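Local coordinates for protein DNA polymerase sliding clamp (Archaeoglobus fulgidus, PDB 1RWZ) that probably encircles DNA as a ring-shaped homotrimer and serves as a moving platform that tethers the replicative polymerase and other DNA-processing proteins to the template, at residues V4-T7 and G8-K12; R37-D40 and P41-A45; K98-G102 and S103-K107; D196-K199 and E200-K203. All blocks are in the same frame, centred on the assembly; numbering follows the deposited sequence.

Interaction 1. Residues V4-T7 and G8-K12; sequences VIMT and GELLK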
ATOM      1  N   VAL A   4       8.700  13.628 -30.286  1.00 17.19           N
ATOM      2  CA  VAL A   4       7.933  12.392 -30.237  1.00 16.36           C
ATOM      3  C   VAL A   4       6.881  12.434 -29.141  1.00 15.68           C
ATOM      4  O   VAL A   4       7.012  13.169 -28.166  1.00 14.81           O
ATOM      5  CB  VAL A   4       8.864  11.173 -29.993  1.00 16.14           C
ATOM      6  CG1 VAL A   4       9.967  11.146 -31.039  1.00 16.40           C
ATOM      7  CG2 VAL A   4       9.471  11.240 -28.593  1.00 15.12           C
ATOM      8  N   ILE A   5       5.826  11.648 -29.317  1.00 14.61           N
ATOM      9  CA  ILE A   5       4.761  11.571 -28.332  1.00 13.86           C
ATOM     10  C   ILE A   5       4.528  10.094 -28.051  1.00 13.64           C
ATOM     11  O   ILE A   5       4.389   9.290 -28.972  1.00 13.05           O
ATOM     12  CB  ILE A   5       3.471  12.245 -28.842  1.00 14.61           C
ATOM     13  CG1 ILE A   5       3.737  13.741 -29.061  1.00 14.66           C
ATOM     14  CG2 ILE A   5       2.338  12.046 -27.835  1.00 14.46           C
ATOM     15  CD1 ILE A   5       2.511  14.544 -29.500  1.00 15.08           C
ATOM     16  N   MET A   6       4.507   9.746 -26.770  1.00 13.16           N
ATOM     17  CA  MET A   6       4.343   8.363 -26.344  1.00 13.41           C
ATOM     18  C   MET A   6       3.449   8.305 -25.108  1.00 13.83           C
ATOM     19  O   MET A   6       3.244   9.320 -24.450  1.00 14.43           O
ATOM     20  CB  MET A   6       5.719   7.791 -26.003  1.00 14.30           C
ATOM     21  CG  MET A   6       6.374   8.489 -24.807  1.00 15.64           C
ATOM     22  SD  MET A   6       8.185   8.389 -24.815  1.00 18.35           S
ATOM     23  CE  MET A   6       8.407   6.663 -24.600  1.00 15.97           C
ATOM     24  N   THR A   7       2.921   7.128 -24.785  1.00 14.04           N
ATOM     25  CA  THR A   7       2.079   7.012 -23.600  1.00 15.22           C
ATOM     26  C   THR A   7       2.963   7.105 -22.358  1.00 15.16           C
ATOM     27  O   THR A   7       4.146   6.750 -22.397  1.00 13.91           O
ATOM     28  CB  THR A   7       1.324   5.671 -23.544  1.00 16.63           C
ATOM     29  OG1 THR A   7       2.248   4.604 -23.284  1.00 17.60           O
ATOM     30  CG2 THR A   7       0.608   5.413 -24.858  1.00 16.70           C
ATOM     31  N   GLY A   8       2.384   7.591 -21.265  1.00 14.37           N
ATOM     32  CA  GLY A   8       3.129   7.711 -20.026  1.00 15.59           C
ATOM     33  C   GLY A   8       3.674   6.371 -19.570  1.00 15.40           C
ATOM     34  O   GLY A   8       4.817   6.278 -19.115  1.00 15.99           O
ATOM     35  N   GLU A   9       2.864   5.323 -19.699  1.00 15.48           N
ATOM     36  CA  GLU A   9       3.295   3.993 -19.289  1.00 16.38           C
ATOM     37  C   GLU A   9       4.520   3.551 -20.082  1.00 15.56           C
ATOM     38  O   GLU A   9       5.428   2.920 -19.535  1.00 15.29           O
ATOM     39  CB  GLU A   9       2.159   2.978 -19.469  1.00 18.29           C
ATOM     40  CG  GLU A   9       2.540   1.555 -19.075  1.00 20.83           C
ATOM     41  CD  GLU A   9       1.408   0.559 -19.266  1.00 24.23           C
ATOM     42  OE1 GLU A   9       0.564   0.773 -20.163  1.00 24.05           O
ATOM     43  OE2 GLU A   9       1.374  -0.453 -18.529  1.00 25.65           O
ATOM     44  N   LEU A  10       4.557   3.882 -21.368  1.00 14.53           N
ATOM     45  CA  LEU A  10       5.699   3.488 -22.188  1.00 14.49           C
ATOM     46  C   LEU A  10       6.972   4.151 -21.676  1.00 14.59           C
ATOM     47  O   LEU A  10       8.001   3.493 -21.499  1.00 15.61           O
ATOM     48  CB  LEU A  10       5.457   3.862 -23.652  1.00 14.39           C
ATOM     49  CG  LEU A  10       6.520   3.462 -24.682  1.00 14.14           C
ATOM     50  CD1 LEU A  10       6.855   1.972 -24.559  1.00 14.12           C
ATOM     51  CD2 LEU A  10       5.994   3.780 -26.073  1.00 14.03           C
ATOM     52  N   LEU A  11       6.911   5.450 -21.414  1.00 14.39           N
ATOM     53  CA  LEU A  11       8.097   6.150 -20.923  1.00 14.58           C
ATOM     54  C   LEU A  11       8.508   5.660 -19.531  1.00 14.97           C
ATOM     55  O   LEU A  11       9.689   5.415 -19.269  1.00 14.57           O
ATOM     56  CB  LEU A  11       7.848   7.662 -20.887  1.00 15.68           C
ATOM     57  CG  LEU A  11       9.003   8.536 -20.369  1.00 16.16           C
ATOM     58  CD1 LEU A  11      10.278   8.232 -21.138  1.00 18.25           C
ATOM     59  CD2 LEU A  11       8.644   9.998 -20.523  1.00 18.18           C
ATOM     60  N   LYS A  12       7.534   5.507 -18.644  1.00 14.60           N
ATOM     61  CA  LYS A  12       7.812   5.069 -17.275  1.00 15.74           C
ATOM     62  C   LYS A  12       8.446   3.683 -17.217  1.00 16.34           C
ATOM     63  O   LYS A  12       9.419   3.455 -16.489  1.00 15.97           O
ATOM     64  CB  LYS A  12       6.517   5.085 -16.451  1.00 16.69           C
ATOM     65  CG  LYS A  12       5.928   6.490 -16.260  1.00 18.69           C
ATOM     66  CD  LYS A  12       4.476   6.459 -15.767  1.00 20.04           C
ATOM     67  CE  LYS A  12       4.339   5.928 -14.344  1.00 22.21           C
ATOM     68  NZ  LYS A  12       4.883   6.877 -13.329  1.00 22.74           N
TER
HETATM   69  O   HOH W   1       0.383   2.600 -22.610  1.00 20.73           O
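Thr-7 OG1 is gripped by two partners: it accepts the backbone N-H of Leu-10, at 3.1 Å from Leu-10 N, and it lies 2.8 Å from a water that in turn donates to OE1 of Glu-9. This is an N-cap. Strand 2-7 ends at Thr-7, and helix 8-19 leaves it almost at a right angle; the axes of the two short segments lie at 93° to each other. The threonine hydroxyl stands between its own backbone N and carbonyl carbon (chi1 70°), which turns it toward the first turn of the helix. The carbonyl O of Thr-7 begins the helical bonding, taking the N-H of Leu-11 at 3.2 Å between Leu-11 N and Thr-7 O.

Beside the cap the packing is apolar. The side chain of Met-6 bends at its last torsion, bringing the methyl CE within 3.7 Å of Leu-10 CG and 3.9 Å of Leu-11 CB, and it crosses both leucines nearly at right angles. Phe-56 and Leu-89 also touch Met-6. The cap thus gives an N-H of the first helical turn a side-chain acceptor, while the carboxylate of Glu-9, near the positive end of the helix dipole, is probably stabilised there.

Interaction 2. Residues R37-D40 and P41-A45; sequences RAVD and PANVA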
ATOM      1  N   ARG A  37      21.102   0.910 -25.009  1.00 18.79           N
ATOM      2  CA  ARG A  37      21.696  -0.287 -24.428  1.00 19.78           C
ATOM      3  C   ARG A  37      22.694   0.137 -23.359  1.00 19.51           C
ATOM      4  O   ARG A  37      23.321   1.194 -23.474  1.00 19.54           O
ATOM      5  CB  ARG A  37      22.405  -1.100 -25.511  1.00 22.67           C
ATOM      6  CG  ARG A  37      23.642  -0.412 -26.058  1.00 26.00           C
ATOM      7  CD  ARG A  37      24.286  -1.186 -27.191  1.00 29.60           C
ATOM      8  NE  ARG A  37      23.543  -1.058 -28.438  1.00 32.67           N
ATOM      9  CZ  ARG A  37      24.029  -1.402 -29.623  1.00 33.76           C
ATOM     10  NH1 ARG A  37      25.260  -1.890 -29.711  1.00 34.81           N
ATOM     11  NH2 ARG A  37      23.291  -1.264 -30.716  1.00 34.81           N
ATOM     12  N   ALA A  38      22.832  -0.680 -22.319  1.00 18.46           N
ATOM     13  CA  ALA A  38      23.749  -0.374 -21.228  1.00 19.16           C
ATOM     14  C   ALA A  38      24.071  -1.604 -20.387  1.00 19.47           C
ATOM     15  O   ALA A  38      23.270  -2.530 -20.287  1.00 17.95           O
ATOM     16  CB  ALA A  38      23.152   0.715 -20.337  1.00 18.41           C
ATOM     17  N   VAL A  39      25.253  -1.598 -19.778  1.00 19.72           N
ATOM     18  CA  VAL A  39      25.691  -2.691 -18.921  1.00 20.58           C
ATOM     19  C   VAL A  39      25.836  -2.121 -17.515  1.00 20.61           C
ATOM     20  O   VAL A  39      26.222  -0.962 -17.359  1.00 21.74           O
ATOM     21  CB  VAL A  39      27.052  -3.248 -19.383  1.00 21.35           C
ATOM     22  CG1 VAL A  39      27.454  -4.423 -18.516  1.00 22.26           C
ATOM     23  CG2 VAL A  39      26.966  -3.659 -20.835  1.00 23.39           C
ATOM     24  N   ASP A  40      25.528  -2.913 -16.495  1.00 21.01           N
ATOM     25  CA  ASP A  40      25.630  -2.408 -15.132  1.00 22.34           C
ATOM     26  C   ASP A  40      27.082  -2.282 -14.678  1.00 23.85           C
ATOM     27  O   ASP A  40      27.992  -2.774 -15.347  1.00 23.06           O
ATOM     28  CB  ASP A  40      24.820  -3.274 -14.154  1.00 22.31           C
ATOM     29  CG  ASP A  40      25.496  -4.589 -13.811  1.00 21.83           C
ATOM     30  OD1 ASP A  40      25.242  -5.084 -12.695  1.00 24.17           O
ATOM     31  OD2 ASP A  40      26.255  -5.128 -14.642  1.00 22.00           O
ATOM     32  N   PRO A  41      27.315  -1.590 -13.547  1.00 25.35           N
ATOM     33  CA  PRO A  41      28.662  -1.388 -12.999  1.00 26.54           C
ATOM     34  C   PRO A  41      29.460  -2.675 -12.806  1.00 26.69           C
ATOM     35  O   PRO A  41      30.656  -2.718 -13.094  1.00 28.11           O
ATOM     36  CB  PRO A  41      28.391  -0.672 -11.679  1.00 26.64           C
ATOM     37  CG  PRO A  41      27.168   0.140 -11.993  1.00 27.34           C
ATOM     38  CD  PRO A  41      26.314  -0.859 -12.748  1.00 25.94           C
ATOM     39  N   ALA A  42      28.798  -3.721 -12.322  1.00 26.68           N
ATOM     40  CA  ALA A  42      29.465  -4.997 -12.084  1.00 26.44           C
ATOM     41  C   ALA A  42      29.686  -5.824 -13.353  1.00 26.04           C
ATOM     42  O   ALA A  42      30.337  -6.871 -13.306  1.00 26.27           O
ATOM     43  CB  ALA A  42      28.671  -5.807 -11.071  1.00 26.57           C
ATOM     44  N   ASN A  43      29.150  -5.358 -14.480  1.00 25.36           N
ATOM     45  CA  ASN A  43      29.285  -6.069 -15.751  1.00 24.68           C
ATOM     46  C   ASN A  43      28.714  -7.481 -15.662  1.00 23.69           C
ATOM     47  O   ASN A  43      29.258  -8.431 -16.228  1.00 24.20           O
ATOM     48  CB  ASN A  43      30.753  -6.130 -16.173  1.00 26.62           C
ATOM     49  CG  ASN A  43      31.226  -4.839 -16.803  1.00 27.14           C
ATOM     50  OD1 ASN A  43      31.099  -4.642 -18.012  1.00 27.95           O
ATOM     51  ND2 ASN A  43      31.755  -3.941 -15.982  1.00 27.96           N
ATOM     52  N   VAL A  44      27.603  -7.604 -14.948  1.00 22.19           N
ATOM     53  CA  VAL A  44      26.940  -8.885 -14.771  1.00 20.19           C
ATOM     54  C   VAL A  44      25.670  -8.937 -15.616  1.00 19.47           C
ATOM     55  O   VAL A  44      25.224 -10.010 -16.018  1.00 17.77           O
ATOM     56  CB  VAL A  44      26.575  -9.101 -13.287  1.00 20.96           C
ATOM     57  CG1 VAL A  44      25.809 -10.398 -13.114  1.00 21.63           C
ATOM     58  CG2 VAL A  44      27.848  -9.122 -12.437  1.00 22.30           C
ATOM     59  N   ALA A  45      25.103  -7.769 -15.897  1.00 18.72           N
ATOM     60  CA  ALA A  45      23.876  -7.694 -16.685  1.00 18.63           C
ATOM     61  C   ALA A  45      23.885  -6.546 -17.683  1.00 18.42           C
ATOM     62  O   ALA A  45      24.535  -5.520 -17.468  1.00 19.98           O
ATOM     63  CB  ALA A  45      22.682  -7.557 -15.750  1.00 19.21           C
TER
HETATM   64  O   HOH W   2      26.589  -3.231 -10.715  1.00 53.63           O
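With chi1 at 76°, the carboxylate of Asp-40 folds back between its own backbone N and carbonyl carbon and swings over the loop that follows, so that OD2 meets the amides on the far side of the turn. Two backbone N-H groups converge on this oxygen. Val-44 N donates to the syn lone pair of Asp-40 OD2, at 2.8 Å. Ala-45 N, 3.1 Å from the same OD2, comes from above the carboxylate plane on a nearly straight bond of 173°. The other oxygen, OD1, is hydrogen-bonded to the hydroxyl of Tyr-197 and receives a weak bond from a water that also accepts the N-H of Ala-42. Both ends of the carboxylate are therefore held, which should fix its rotation and favour the charged form.

The backbone of Asp-40 takes part as well. Its N-H reaches Ala-45 O at 3.0 Å between Asp-40 N and Ala-45 O, and its carbonyl O receives Asn-43 N from well above the carbonyl plane. Val-39, whose CG1 is anti to the backbone N (chi1 -177°), places that methyl 3.3 Å from Ala-45 O and 3.7 Å from Asn-43 OD1. That amide oxygen has its polar partner in Arg-117.

Asp-40 to Asn-43 form a type I beta turn, and Asn-43, its last residue, has positive phi and psi, in the left-handed region. The whole is a beta hairpin connection between the antiparallel strands 33-39 and 45-52, in which the Asp-40 carboxylate, at the end of the first strand, accepts the N-H groups of Val-44 and Ala-45 where the second begins.

Interaction 3. Residues K98-G102 and S103-K107; sequences KVKFG and SVEYK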
ATOM      1  N   LYS A  98      13.083  18.492 -23.423  1.00 19.35           N
ATOM      2  CA  LYS A  98      11.819  18.966 -22.873  1.00 20.14           C
ATOM      3  C   LYS A  98      10.892  17.767 -22.735  1.00 19.80           C
ATOM      4  O   LYS A  98      10.792  16.943 -23.646  1.00 18.61           O
ATOM      5  CB  LYS A  98      11.171  20.001 -23.794  1.00 22.17           C
ATOM      6  CG  LYS A  98      11.924  21.314 -23.907  1.00 25.03           C
ATOM      7  CD  LYS A  98      11.142  22.308 -24.759  1.00 27.17           C
ATOM      8  CE  LYS A  98      11.880  23.627 -24.894  1.00 29.33           C
ATOM      9  NZ  LYS A  98      11.128  24.590 -25.754  1.00 30.55           N
ATOM     10  N   VAL A  99      10.234  17.666 -21.587  1.00 18.46           N
ATOM     11  CA  VAL A  99       9.305  16.576 -21.325  1.00 18.57           C
ATOM     12  C   VAL A  99       7.977  17.232 -20.982  1.00 18.86           C
ATOM     13  O   VAL A  99       7.855  17.894 -19.953  1.00 18.93           O
ATOM     14  CB  VAL A  99       9.771  15.716 -20.136  1.00 18.61           C
ATOM     15  CG1 VAL A  99       8.802  14.562 -19.911  1.00 18.31           C
ATOM     16  CG2 VAL A  99      11.173  15.194 -20.400  1.00 18.27           C
ATOM     17  N   LYS A 100       6.987  17.058 -21.849  1.00 19.06           N
ATOM     18  CA  LYS A 100       5.688  17.673 -21.622  1.00 19.49           C
ATOM     19  C   LYS A 100       4.567  16.665 -21.429  1.00 19.78           C
ATOM     20  O   LYS A 100       4.450  15.698 -22.179  1.00 18.89           O
ATOM     21  CB  LYS A 100       5.335  18.596 -22.786  1.00 21.49           C
ATOM     22  CG  LYS A 100       6.376  19.661 -23.072  1.00 23.79           C
ATOM     23  CD  LYS A 100       5.797  20.781 -23.920  1.00 27.62           C
ATOM     24  CE  LYS A 100       5.286  20.278 -25.248  1.00 28.77           C
ATOM     25  NZ  LYS A 100       4.596  21.361 -26.002  1.00 31.31           N
ATOM     26  N   PHE A 101       3.747  16.905 -20.413  1.00 19.12           N
ATOM     27  CA  PHE A 101       2.615  16.043 -20.109  1.00 19.98           C
ATOM     28  C   PHE A 101       1.634  16.858 -19.278  1.00 20.26           C
ATOM     29  O   PHE A 101       2.041  17.664 -18.440  1.00 18.77           O
ATOM     30  CB  PHE A 101       3.084  14.789 -19.355  1.00 19.88           C
ATOM     31  CG  PHE A 101       3.794  15.078 -18.063  1.00 20.71           C
ATOM     32  CD1 PHE A 101       3.094  15.116 -16.860  1.00 20.68           C
ATOM     33  CD2 PHE A 101       5.166  15.317 -18.048  1.00 21.27           C
ATOM     34  CE1 PHE A 101       3.748  15.386 -15.659  1.00 21.04           C
ATOM     35  CE2 PHE A 101       5.831  15.589 -16.852  1.00 21.31           C
ATOM     36  CZ  PHE A 101       5.120  15.623 -15.655  1.00 21.60           C
ATOM     37  N   GLY A 102       0.341  16.665 -19.519  1.00 20.48           N
ATOM     38  CA  GLY A 102      -0.641  17.436 -18.780  1.00 21.18           C
ATOM     39  C   GLY A 102      -0.364  18.905 -19.038  1.00 20.71           C
ATOM     40  O   GLY A 102      -0.142  19.302 -20.179  1.00 21.21           O
ATOM     41  N   SER A 103      -0.358  19.717 -17.984  1.00 20.36           N
ATOM     42  CA  SER A 103      -0.091  21.145 -18.130  1.00 19.81           C
ATOM     43  C   SER A 103       1.329  21.465 -17.681  1.00 19.85           C
ATOM     44  O   SER A 103       1.649  22.612 -17.380  1.00 19.14           O
ATOM     45  CB  SER A 103      -1.078  21.955 -17.283  1.00 20.51           C
ATOM     46  OG  SER A 103      -2.407  21.772 -17.734  1.00 20.96           O
ATOM     47  N   VAL A 104       2.180  20.446 -17.663  1.00 19.67           N
ATOM     48  CA  VAL A 104       3.557  20.602 -17.218  1.00 19.83           C
ATOM     49  C   VAL A 104       4.618  20.433 -18.300  1.00 20.34           C
ATOM     50  O   VAL A 104       4.481  19.605 -19.202  1.00 19.03           O
ATOM     51  CB  VAL A 104       3.853  19.588 -16.092  1.00 20.42           C
ATOM     52  CG1 VAL A 104       5.337  19.569 -15.761  1.00 21.78           C
ATOM     53  CG2 VAL A 104       3.030  19.943 -14.861  1.00 20.51           C
ATOM     54  N   GLU A 105       5.669  21.242 -18.203  1.00 20.15           N
ATOM     55  CA  GLU A 105       6.799  21.147 -19.115  1.00 21.76           C
ATOM     56  C   GLU A 105       8.061  21.098 -18.265  1.00 22.27           C
ATOM     57  O   GLU A 105       8.371  22.047 -17.541  1.00 20.81           O
ATOM     58  CB  GLU A 105       6.878  22.340 -20.067  1.00 23.56           C
ATOM     59  CG  GLU A 105       8.095  22.267 -20.990  1.00 27.60           C
ATOM     60  CD  GLU A 105       8.165  23.407 -21.986  1.00 30.26           C
ATOM     61  OE1 GLU A 105       7.228  23.549 -22.797  1.00 32.74           O
ATOM     62  OE2 GLU A 105       9.160  24.163 -21.961  1.00 32.25           O
ATOM     63  N   TYR A 106       8.764  19.973 -18.347  1.00 22.73           N
ATOM     64  CA  TYR A 106      10.005  19.751 -17.615  1.00 23.49           C
ATOM     65  C   TYR A 106      11.156  19.935 -18.597  1.00 23.76           C
ATOM     66  O   TYR A 106      11.077  19.490 -19.743  1.00 22.50           O
ATOM     67  CB  TYR A 106      10.015  18.323 -17.049  1.00 25.06           C
ATOM     68  CG  TYR A 106      11.332  17.863 -16.454  1.00 27.37           C
ATOM     69  CD1 TYR A 106      11.833  18.433 -15.284  1.00 28.04           C
ATOM     70  CD2 TYR A 106      12.070  16.839 -17.057  1.00 27.99           C
ATOM     71  CE1 TYR A 106      13.036  17.994 -14.723  1.00 28.95           C
ATOM     72  CE2 TYR A 106      13.275  16.392 -16.505  1.00 28.98           C
ATOM     73  CZ  TYR A 106      13.750  16.973 -15.338  1.00 29.00           C
ATOM     74  OH  TYR A 106      14.926  16.527 -14.777  1.00 29.91           O
ATOM     75  N   LYS A 107      12.209  20.622 -18.163  1.00 24.11           N
ATOM     76  CA  LYS A 107      13.380  20.834 -19.009  1.00 24.64           C
ATOM     77  C   LYS A 107      14.578  20.301 -18.245  1.00 24.12           C
ATOM     78  O   LYS A 107      14.809  20.696 -17.104  1.00 23.11           O
ATOM     79  CB  LYS A 107      13.610  22.321 -19.288  1.00 26.16           C
ATOM     80  CG  LYS A 107      12.613  22.981 -20.219  1.00 28.98           C
ATOM     81  CD  LYS A 107      13.007  24.434 -20.443  1.00 31.06           C
ATOM     82  CE  LYS A 107      12.105  25.114 -21.455  1.00 32.83           C
ATOM     83  NZ  LYS A 107      12.499  26.538 -21.666  1.00 34.05           N
TER
HETATM   84  O   HOH W   3       2.535  20.338 -21.052  1.00 31.34           O
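Val-99 and Tyr-106 form the tightest polar pair: Val-99 N donates to Tyr-106 O at 2.7 Å, and Tyr-106 N returns to Val-99 O at 2.8 Å on an almost linear bond of 178°. A second hydrogen-bonded pair, Phe-101 with Val-104, closes the chain reversal, with 2.9 Å between Val-104 N and Phe-101 O. A water donates to both Gly-102 O and Val-104 O, linking the turn to the second strand.

Together these bonds make a beta hairpin with a two-residue loop, a type II' turn from Phe-101 to Val-104, Gly-102 supplying the positive phi of its first corner. Strand 104-109 continues the sheet into the second subunit, pairing antiparallel with a strand there, while Tyr-106 OH is hydrogen-bonded to Asp-170 of that subunit; the hairpin thus helps to join the trimeric ring.

On the face carrying Val-99, the CG2 methyl meets Tyr-106 CD2 at the ring edge, in its plane, at 3.8 Å. CB of Val-104 lies over one face of the Phe-101 ring, offset toward its rim. The other face bears charge: Lys-100 runs beside Glu-105, with Lys-100 CD 3.3 Å from Glu-105 OE1. Extended Lys-98 lies alongside Lys-107, with Lys-98 CE 3.8 Å from Lys-107 CE.

Interaction 4. Residues D196-K199 and E200-K203; sequences DYLK and EFCK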
ATOM      1  N   ASP A 196      18.843 -12.498  -7.527  1.00 19.85           N
ATOM      2  CA  ASP A 196      18.768 -11.056  -7.292  1.00 21.18           C
ATOM      3  C   ASP A 196      18.545 -10.271  -8.580  1.00 20.10           C
ATOM      4  O   ASP A 196      17.671  -9.399  -8.644  1.00 19.02           O
ATOM      5  CB  ASP A 196      20.043 -10.543  -6.611  1.00 25.08           C
ATOM      6  CG  ASP A 196      20.206 -11.061  -5.194  1.00 29.34           C
ATOM      7  OD1 ASP A 196      19.234 -10.990  -4.414  1.00 31.38           O
ATOM      8  OD2 ASP A 196      21.318 -11.527  -4.854  1.00 32.80           O
ATOM      9  N   TYR A 197      19.339 -10.569  -9.602  1.00 17.87           N
ATOM     10  CA  TYR A 197      19.194  -9.880 -10.876  1.00 17.94           C
ATOM     11  C   TYR A 197      17.890 -10.235 -11.583  1.00 17.39           C
ATOM     12  O   TYR A 197      17.216  -9.357 -12.122  1.00 17.73           O
ATOM     13  CB  TYR A 197      20.367 -10.190 -11.806  1.00 17.71           C
ATOM     14  CG  TYR A 197      21.583  -9.325 -11.561  1.00 19.30           C
ATOM     15  CD1 TYR A 197      22.530  -9.670 -10.594  1.00 20.15           C
ATOM     16  CD2 TYR A 197      21.785  -8.162 -12.298  1.00 19.72           C
ATOM     17  CE1 TYR A 197      23.655  -8.872 -10.373  1.00 20.74           C
ATOM     18  CE2 TYR A 197      22.903  -7.355 -12.084  1.00 20.64           C
ATOM     19  CZ  TYR A 197      23.833  -7.720 -11.121  1.00 20.48           C
ATOM     20  OH  TYR A 197      24.943  -6.927 -10.922  1.00 20.80           O
ATOM     21  N   LEU A 198      17.540 -11.517 -11.583  1.00 17.22           N
ATOM     22  CA  LEU A 198      16.316 -11.967 -12.238  1.00 17.23           C
ATOM     23  C   LEU A 198      15.095 -11.296 -11.621  1.00 17.93           C
ATOM     24  O   LEU A 198      14.166 -10.903 -12.328  1.00 17.70           O
ATOM     25  CB  LEU A 198      16.184 -13.489 -12.130  1.00 16.44           C
ATOM     26  CG  LEU A 198      17.233 -14.293 -12.909  1.00 15.28           C
ATOM     27  CD1 LEU A 198      17.128 -15.768 -12.561  1.00 15.84           C
ATOM     28  CD2 LEU A 198      17.026 -14.077 -14.405  1.00 15.28           C
ATOM     29  N   LYS A 199      15.108 -11.158 -10.301  1.00 18.02           N
ATOM     30  CA  LYS A 199      13.997 -10.527  -9.601  1.00 19.66           C
ATOM     31  C   LYS A 199      13.889  -9.061 -10.014  1.00 19.33           C
ATOM     32  O   LYS A 199      12.788  -8.555 -10.246  1.00 19.44           O
ATOM     33  CB  LYS A 199      14.199 -10.646  -8.087  1.00 21.39           C
ATOM     34  CG  LYS A 199      13.005 -10.223  -7.255  1.00 24.51           C
ATOM     35  CD  LYS A 199      13.273 -10.496  -5.784  1.00 26.75           C
ATOM     36  CE  LYS A 199      12.097 -10.102  -4.909  1.00 28.89           C
ATOM     37  NZ  LYS A 199      12.424 -10.293  -3.467  1.00 30.07           N
ATOM     38  N   GLU A 200      15.031  -8.383 -10.124  1.00 18.65           N
ATOM     39  CA  GLU A 200      15.055  -6.977 -10.518  1.00 18.60           C
ATOM     40  C   GLU A 200      14.518  -6.805 -11.941  1.00 18.21           C
ATOM     41  O   GLU A 200      13.745  -5.882 -12.215  1.00 17.56           O
ATOM     42  CB  GLU A 200      16.485  -6.430 -10.427  1.00 20.42           C
ATOM     43  CG  GLU A 200      16.613  -4.918 -10.586  1.00 22.18           C
ATOM     44  CD  GLU A 200      15.862  -4.140  -9.517  1.00 24.17           C
ATOM     45  OE1 GLU A 200      15.817  -4.598  -8.356  1.00 25.57           O
ATOM     46  OE2 GLU A 200      15.325  -3.057  -9.834  1.00 25.86           O
ATOM     47  N   PHE A 201      14.926  -7.696 -12.841  1.00 16.77           N
ATOM     48  CA  PHE A 201      14.472  -7.650 -14.234  1.00 16.27           C
ATOM     49  C   PHE A 201      12.943  -7.672 -14.316  1.00 16.94           C
ATOM     50  O   PHE A 201      12.340  -6.895 -15.052  1.00 16.10           O
ATOM     51  CB  PHE A 201      14.977  -8.870 -15.012  1.00 15.93           C
ATOM     52  CG  PHE A 201      16.473  -8.950 -15.160  1.00 15.65           C
ATOM     53  CD1 PHE A 201      17.070 -10.158 -15.520  1.00 15.80           C
ATOM     54  CD2 PHE A 201      17.280  -7.834 -14.973  1.00 15.60           C
ATOM     55  CE1 PHE A 201      18.451 -10.257 -15.694  1.00 16.04           C
ATOM     56  CE2 PHE A 201      18.669  -7.923 -15.145  1.00 15.46           C
ATOM     57  CZ  PHE A 201      19.250  -9.135 -15.507  1.00 14.83           C
ATOM     58  N   CYS A 202      12.333  -8.581 -13.563  1.00 16.44           N
ATOM     59  CA  CYS A 202      10.885  -8.754 -13.575  1.00 18.43           C
ATOM     60  C   CYS A 202      10.055  -7.605 -13.020  1.00 18.94           C
ATOM     61  O   CYS A 202       8.834  -7.596 -13.177  1.00 19.22           O
ATOM     62  CB  CYS A 202      10.513 -10.045 -12.840  1.00 17.72           C
ATOM     63  SG  CYS A 202      11.103 -11.538 -13.657  1.00 20.68           S
ATOM     64  N   LYS A 203      10.699  -6.632 -12.387  1.00 19.60           N
ATOM     65  CA  LYS A 203       9.955  -5.511 -11.823  1.00 20.53           C
ATOM     66  C   LYS A 203       9.230  -4.646 -12.853  1.00 20.22           C
ATOM     67  O   LYS A 203       8.286  -3.934 -12.508  1.00 20.72           O
ATOM     68  CB  LYS A 203      10.877  -4.644 -10.964  1.00 21.76           C
ATOM     69  CG  LYS A 203      11.219  -5.305  -9.641  1.00 23.11           C
ATOM     70  CD  LYS A 203      12.137  -4.446  -8.796  1.00 26.12           C
ATOM     71  CE  LYS A 203      12.430  -5.139  -7.476  1.00 27.58           C
ATOM     72  NZ  LYS A 203      13.389  -4.366  -6.638  1.00 29.73           N
TER
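One face of the Phe-201 ring lies against the backbone of the preceding turn, with Tyr-197 O 3.1 Å above its plane and Leu-198 N also over that face, both offset toward the rim. At the ring's outer end Phe-201 CZ meets Tyr-197 CB at 4.0 Å, while nearer its base Phe-201 CD1 lies 4.1 Å from Leu-198 CD2. With its CG anti to the carbonyl carbon (chi1 -65°), Phe-201 lays its ring back along the preceding turn. Its ring also stacks with that of Tyr-236.

Most of these residues lie on helix 195-201, where Phe-201 N donates to Tyr-197 O, four residues back, at 2.9 Å; Glu-200 N and Cys-202 N make the equivalent bonds to Asp-196 O and Leu-198 O. The buried side of the helix rests on strand 232-238, where Leu-238 touches Tyr-197, Leu-198 and Phe-201, and Leu-198 reaches on to Ile-142 of helix 135-146.

Polar groups occupy other sides of the helix. Glu-200, bent at its second torsion, receives Lys-203 NZ in a salt bridge at 3.0 Å to Glu-200 OE1, on the syn side but out of the carboxylate plane. Lys-199 extends to a salt bridge with Asp-146.

How the interactions relate
Interactions 1 and 3 both reach the five-stranded sheet, where 2-7 and 96-101 are separated by strand 86-91; their centres are about 12 Å apart and they do not touch. The first is largely buried and combines a helix cap with apolar packing, whereas the hairpin of interaction 3 lies at the edge of the chain and puts lysines and a glutamate on one face and a subunit interface beside it. Interactions 2 and 4 touch directly although one belongs to the N-terminal and the other to the C-terminal domain: Ala-45 packs on Tyr-197 and Phe-201. In interaction 2 a carboxylate organises a loop, while interaction 4 relies on helical backbone bonds and an aromatic ring.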